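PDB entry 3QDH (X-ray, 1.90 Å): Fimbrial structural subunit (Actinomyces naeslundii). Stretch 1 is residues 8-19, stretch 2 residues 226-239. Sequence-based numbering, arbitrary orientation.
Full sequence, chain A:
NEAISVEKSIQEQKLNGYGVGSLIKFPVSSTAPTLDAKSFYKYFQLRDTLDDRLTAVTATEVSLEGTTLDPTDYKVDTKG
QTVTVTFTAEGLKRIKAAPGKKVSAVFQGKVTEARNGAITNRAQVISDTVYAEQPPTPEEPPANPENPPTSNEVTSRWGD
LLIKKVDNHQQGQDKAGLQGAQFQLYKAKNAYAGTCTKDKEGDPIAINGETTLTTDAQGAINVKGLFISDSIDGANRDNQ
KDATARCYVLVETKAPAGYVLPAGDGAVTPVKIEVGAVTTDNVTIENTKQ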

# COMPACT_ATOMS: atom_id res chain seq x y z
N LYS A 8 -6.37 -8.06 9.06
CA LYS A 8 -5.57 -7.29 8.12
C LYS A 8 -6.08 -5.86 8.02
O LYS A 8 -7.30 -5.62 8.06
N SER A 9 -5.14 -4.92 7.92
CA SER A 9 -5.46 -3.51 7.73
C SER A 9 -4.60 -2.93 6.61
O SER A 9 -3.94 -3.67 5.86
N ILE A 10 -4.64 -1.60 6.47
CA ILE A 10 -3.78 -0.86 5.53
C ILE A 10 -3.28 0.42 6.20
O ILE A 10 -4.05 1.14 6.82
N GLN A 11 -1.99 0.69 6.06
CA GLN A 11 -1.42 1.96 6.50
C GLN A 11 -2.00 3.12 5.69
O GLN A 11 -2.14 3.02 4.47
N GLU A 12 -2.35 4.21 6.38
CA GLU A 12 -2.64 5.50 5.74
C GLU A 12 -1.72 5.69 4.53
O GLU A 12 -0.51 5.83 4.70
N GLN A 13 -2.28 5.72 3.33
CA GLN A 13 -1.45 5.85 2.12
C GLN A 13 -0.58 7.11 2.09
O GLN A 13 0.52 7.10 1.52
N LYS A 14 -1.07 8.19 2.71
CA LYS A 14 -0.33 9.45 2.87
C LYS A 14 1.09 9.22 3.38
O LYS A 14 2.05 9.82 2.87
N LEU A 15 1.22 8.34 4.37
CA LEU A 15 2.51 8.03 4.98
C LEU A 15 3.50 7.37 4.03
O LEU A 15 4.70 7.34 4.29
N ASN A 16 2.99 6.84 2.92
CA ASN A 16 3.82 6.12 1.96
C ASN A 16 3.88 6.77 0.57
O ASN A 16 4.75 6.45 -0.23
N GLY A 17 2.96 7.70 0.31
CA GLY A 17 2.96 8.43 -0.97
C GLY A 17 1.75 8.11 -1.83
O GLY A 17 1.34 6.95 -1.95
N TYR A 18 1.18 9.15 -2.44
CA TYR A 18 -0.05 9.04 -3.22
C TYR A 18 0.15 8.49 -4.63
O TYR A 18 -0.82 8.07 -5.27
N GLY A 19 1.38 8.53 -5.13
CA GLY A 19 1.64 8.19 -6.53
C GLY A 19 2.17 6.79 -6.77
O GLY A 19 2.71 6.15 -5.87
N LEU A 226 -2.73 6.98 -9.13
CA LEU A 226 -2.87 7.89 -7.99
C LEU A 226 -3.86 7.28 -7.00
O LEU A 226 -4.87 6.70 -7.41
N PHE A 227 -3.58 7.43 -5.70
CA PHE A 227 -4.43 6.87 -4.64
C PHE A 227 -5.81 7.55 -4.61
O PHE A 227 -5.92 8.76 -4.77
N ILE A 228 -6.86 6.75 -4.42
CA ILE A 228 -8.22 7.29 -4.34
C ILE A 228 -8.78 7.19 -2.93
O ILE A 228 -9.18 8.20 -2.34
N SER A 229 -8.80 5.96 -2.39
CA SER A 229 -9.39 5.67 -1.09
C SER A 229 -9.07 4.23 -0.69
O SER A 229 -8.65 3.42 -1.53
N ASP A 230 -9.26 3.90 0.58
CA ASP A 230 -9.14 2.51 1.02
C ASP A 230 -10.33 2.06 1.88
O ASP A 230 -11.18 2.87 2.25
N SER A 231 -10.37 0.76 2.18
CA SER A 231 -11.53 0.15 2.83
C SER A 231 -11.50 0.27 4.36
O SER A 231 -12.40 -0.24 5.03
N ILE A 232 -10.48 0.93 4.90
CA ILE A 232 -10.34 1.05 6.36
C ILE A 232 -11.06 2.28 6.90
O ILE A 232 -10.90 3.37 6.37
N ASP A 233 -11.85 2.09 7.94
CA ASP A 233 -12.51 3.23 8.61
C ASP A 233 -11.67 3.74 9.78
O ASP A 233 -10.76 3.04 10.26
N GLY A 234 -11.96 4.95 10.24
CA GLY A 234 -11.22 5.52 11.36
C GLY A 234 -10.94 6.99 11.22
O GLY A 234 -10.79 7.51 10.11
N ALA A 235 -10.86 7.66 12.36
CA ALA A 235 -10.68 9.11 12.44
C ALA A 235 -9.36 9.57 11.84
O ALA A 235 -8.33 8.92 12.01
N ASN A 236 -9.42 10.70 11.13
CA ASN A 236 -8.22 11.41 10.66
C ASN A 236 -7.25 10.58 9.80
O ASN A 236 -6.02 10.65 9.98
N ARG A 237 -7.79 9.78 8.89
CA ARG A 237 -6.97 8.89 8.06
C ARG A 237 -6.69 9.39 6.64
O ARG A 237 -6.09 8.67 5.84
N ASP A 238 -7.10 10.62 6.33
CA ASP A 238 -6.92 11.16 4.98
C ASP A 238 -7.66 10.24 3.98
O ASP A 238 -7.16 9.94 2.89
N ASN A 239 -8.85 9.80 4.37
CA ASN A 239 -9.57 8.77 3.65
C ASN A 239 -11.07 9.00 3.67
O ASN A 239 -11.58 9.71 4.55

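How does the strand that opens stretch 2 meet Tyr 18 and Gly 19? Leu 226 and Gly 19 form a single backbone bridge, and Leu 226 (chi1 m, chi2 t) brings CD2 to 4.2 Å from Gly 19 CA. Next to it, Phe 227 N donates to Tyr 18 O at 2.9 Å. Phe 227 (chi1 t) points toward stretch 1 and offers one ring face to Gln 13, whose CB sits 3.6 Å from the Phe 227 ring centroid, almost on the ring normal. Gln 13 (chi1 t, chi2 p) then leads away, and its NE2 donates to Gly 17 O at 3.1 Å.

What does Asp 230 do, after Ile 228 and Ser 229 point away? Its chi1 is p and it points toward stretch 1, with CB 3.8 Å from Ile 10 CD1. Its carboxylate holds stretch 2 together, OD1 accepting from Ile 232 N at 3.1 Å, and also reaches stretch 1 through solvent: water 1 lies 2.5 Å from Asp 230 OD2 and 2.8 Å from Gln 11 O, and so links the two stretches.

Which apolar side chain follows? Ile 232 (m, m) points toward stretch 1; its CG1 lies 4.0 Å from Ile 10 CB, and its CD1 3.7 Å from Ser 9 OG. Ile 10 (m, t) points back toward stretch 2, but its buried backbone N finds no polar partner.

How do Arg 237 and Asp 238 complete the contact? Arg 237 (m, t, p) reaches back so that NH1 forms a salt bridge with Asp 230 OD1 at 2.9 Å, while NH2 donates to Ile 10 O at 2.9 Å. Glu 12 CG covers one face of the guanidinium. Asp 238 (chi1 t) points toward stretch 1, where OD2 accepts from Tyr 18 OH at 2.6 Å. Water 3 donates to the same Asp 238 OD2 at 2.8 Å and accepts from Lys 14 N at 2.8 Å.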

# COMPACT_ATOMS: atom_id res chain seq x y z
CB LYS A 8 -5.54 -7.98 6.74
CG LYS A 8 -4.64 -7.30 5.71
CD LYS A 8 -4.39 -8.18 4.49
CE LYS A 8 -3.39 -7.48 3.57
NZ LYS A 8 -2.86 -8.27 2.41
CB SER A 9 -5.25 -2.72 9.03
OG SER A 9 -5.77 -1.40 8.91
CB ILE A 10 -4.53 -0.44 4.23
CG1 ILE A 10 -5.31 -1.61 3.60
CG2 ILE A 10 -3.55 0.13 3.20
CD1 ILE A 10 -6.29 -1.17 2.49
CB GLN A 11 0.10 1.95 6.28
CG GLN A 11 0.93 1.73 7.53
CD GLN A 11 2.23 2.52 7.47
OE1 GLN A 11 2.93 2.51 6.46
NE2 GLN A 11 2.55 3.22 8.56
CB GLU A 12 -2.33 6.65 6.70
CG GLU A 12 -3.46 7.18 7.53
CD GLU A 12 -3.13 8.57 8.07
OE1 GLU A 12 -2.63 8.68 9.22
OE2 GLU A 12 -3.34 9.56 7.33
CB GLN A 13 -2.29 5.74 0.84
CG GLN A 13 -1.47 5.45 -0.42
CD GLN A 13 -0.65 4.17 -0.31
OE1 GLN A 13 -1.09 3.17 0.27
NE2 GLN A 13 0.56 4.19 -0.87
CB LYS A 14 -1.09 10.39 3.81
CG LYS A 14 -0.48 11.78 3.94
CD LYS A 14 -1.44 12.76 4.59
CE LYS A 14 -0.73 14.05 5.01
NZ LYS A 14 0.04 14.68 3.91
CB LEU A 15 2.31 7.14 6.20
CG LEU A 15 1.33 7.61 7.28
CD1 LEU A 15 1.26 6.56 8.38
CD2 LEU A 15 1.70 8.99 7.84
CB ASN A 16 3.38 4.66 1.87
CG ASN A 16 3.45 3.94 3.23
OD1 ASN A 16 2.46 3.38 3.71
ND2 ASN A 16 4.63 3.97 3.85
CB TYR A 18 -0.72 10.40 -3.35
CG TYR A 18 -1.17 11.03 -2.06
CD1 TYR A 18 -2.11 10.40 -1.25
CD2 TYR A 18 -0.67 12.27 -1.66
CE1 TYR A 18 -2.53 10.98 -0.07
CE2 TYR A 18 -1.08 12.87 -0.48
CZ TYR A 18 -2.02 12.21 0.31
OH TYR A 18 -2.43 12.80 1.48
CB LEU A 226 -3.34 9.28 -8.43
CG LEU A 226 -2.33 10.19 -9.16
CD1 LEU A 226 -3.06 11.34 -9.86
CD2 LEU A 226 -1.27 10.74 -8.23
CB PHE A 227 -3.73 7.01 -3.29
CG PHE A 227 -4.57 6.62 -2.11
CD1 PHE A 227 -4.87 5.28 -1.85
CD2 PHE A 227 -5.06 7.60 -1.25
CE1 PHE A 227 -5.64 4.92 -0.76
CE2 PHE A 227 -5.84 7.25 -0.15
CZ PHE A 227 -6.13 5.91 0.09
CB ILE A 228 -9.15 6.63 -5.37
CG1 ILE A 228 -8.77 7.09 -6.78
CG2 ILE A 228 -10.63 6.97 -5.09
CD1 ILE A 228 -9.49 6.36 -7.87
CB SER A 229 -10.91 5.82 -1.14
OG SER A 229 -11.48 4.74 -1.86
CB ASP A 230 -7.78 2.23 1.68
CG ASP A 230 -7.57 3.00 2.97
OD1 ASP A 230 -8.46 2.97 3.85
OD2 ASP A 230 -6.50 3.64 3.13
CB SER A 231 -11.64 -1.32 2.40
OG SER A 231 -10.49 -2.06 2.79
CB ILE A 232 -8.85 1.13 6.79
CG1 ILE A 232 -8.00 0.05 6.08
CG2 ILE A 232 -8.72 1.05 8.33
CD1 ILE A 232 -8.42 -1.39 6.38
CB ASP A 233 -13.91 2.83 9.09
CG ASP A 233 -14.95 3.92 8.84
OD1 ASP A 233 -14.61 5.00 8.28
OD2 ASP A 233 -16.13 3.67 9.19
CB ALA A 235 -10.77 9.56 13.90
CB ASN A 236 -7.48 12.05 11.85
CG ASN A 236 -6.56 13.19 11.44
OD1 ASN A 236 -6.97 14.10 10.72
ND2 ASN A 236 -5.32 13.15 11.91
CB ARG A 237 -7.58 7.48 8.00
CG ARG A 237 -7.18 6.57 9.16
CD ARG A 237 -7.70 5.13 8.98
NE ARG A 237 -6.78 4.26 8.23
CZ ARG A 237 -6.83 4.04 6.92
NH1 ARG A 237 -7.75 4.64 6.16
NH2 ARG A 237 -5.96 3.22 6.35
CB ASP A 238 -5.42 11.28 4.64
CG ASP A 238 -5.15 11.78 3.23
OD1 ASP A 238 -5.84 12.73 2.79
OD2 ASP A 238 -4.25 11.23 2.56
CB ASN A 239 -9.26 7.38 4.24
CG ASN A 239 -9.84 6.23 3.42
OD1 ASN A 239 -9.72 6.21 2.19
ND2 ASN A 239 -10.46 5.26 4.10
O HOH W 1 -4.03 3.57 2.53
O HOH W 2 -5.61 6.28 3.62
O HOH W 3 -3.86 8.47 2.83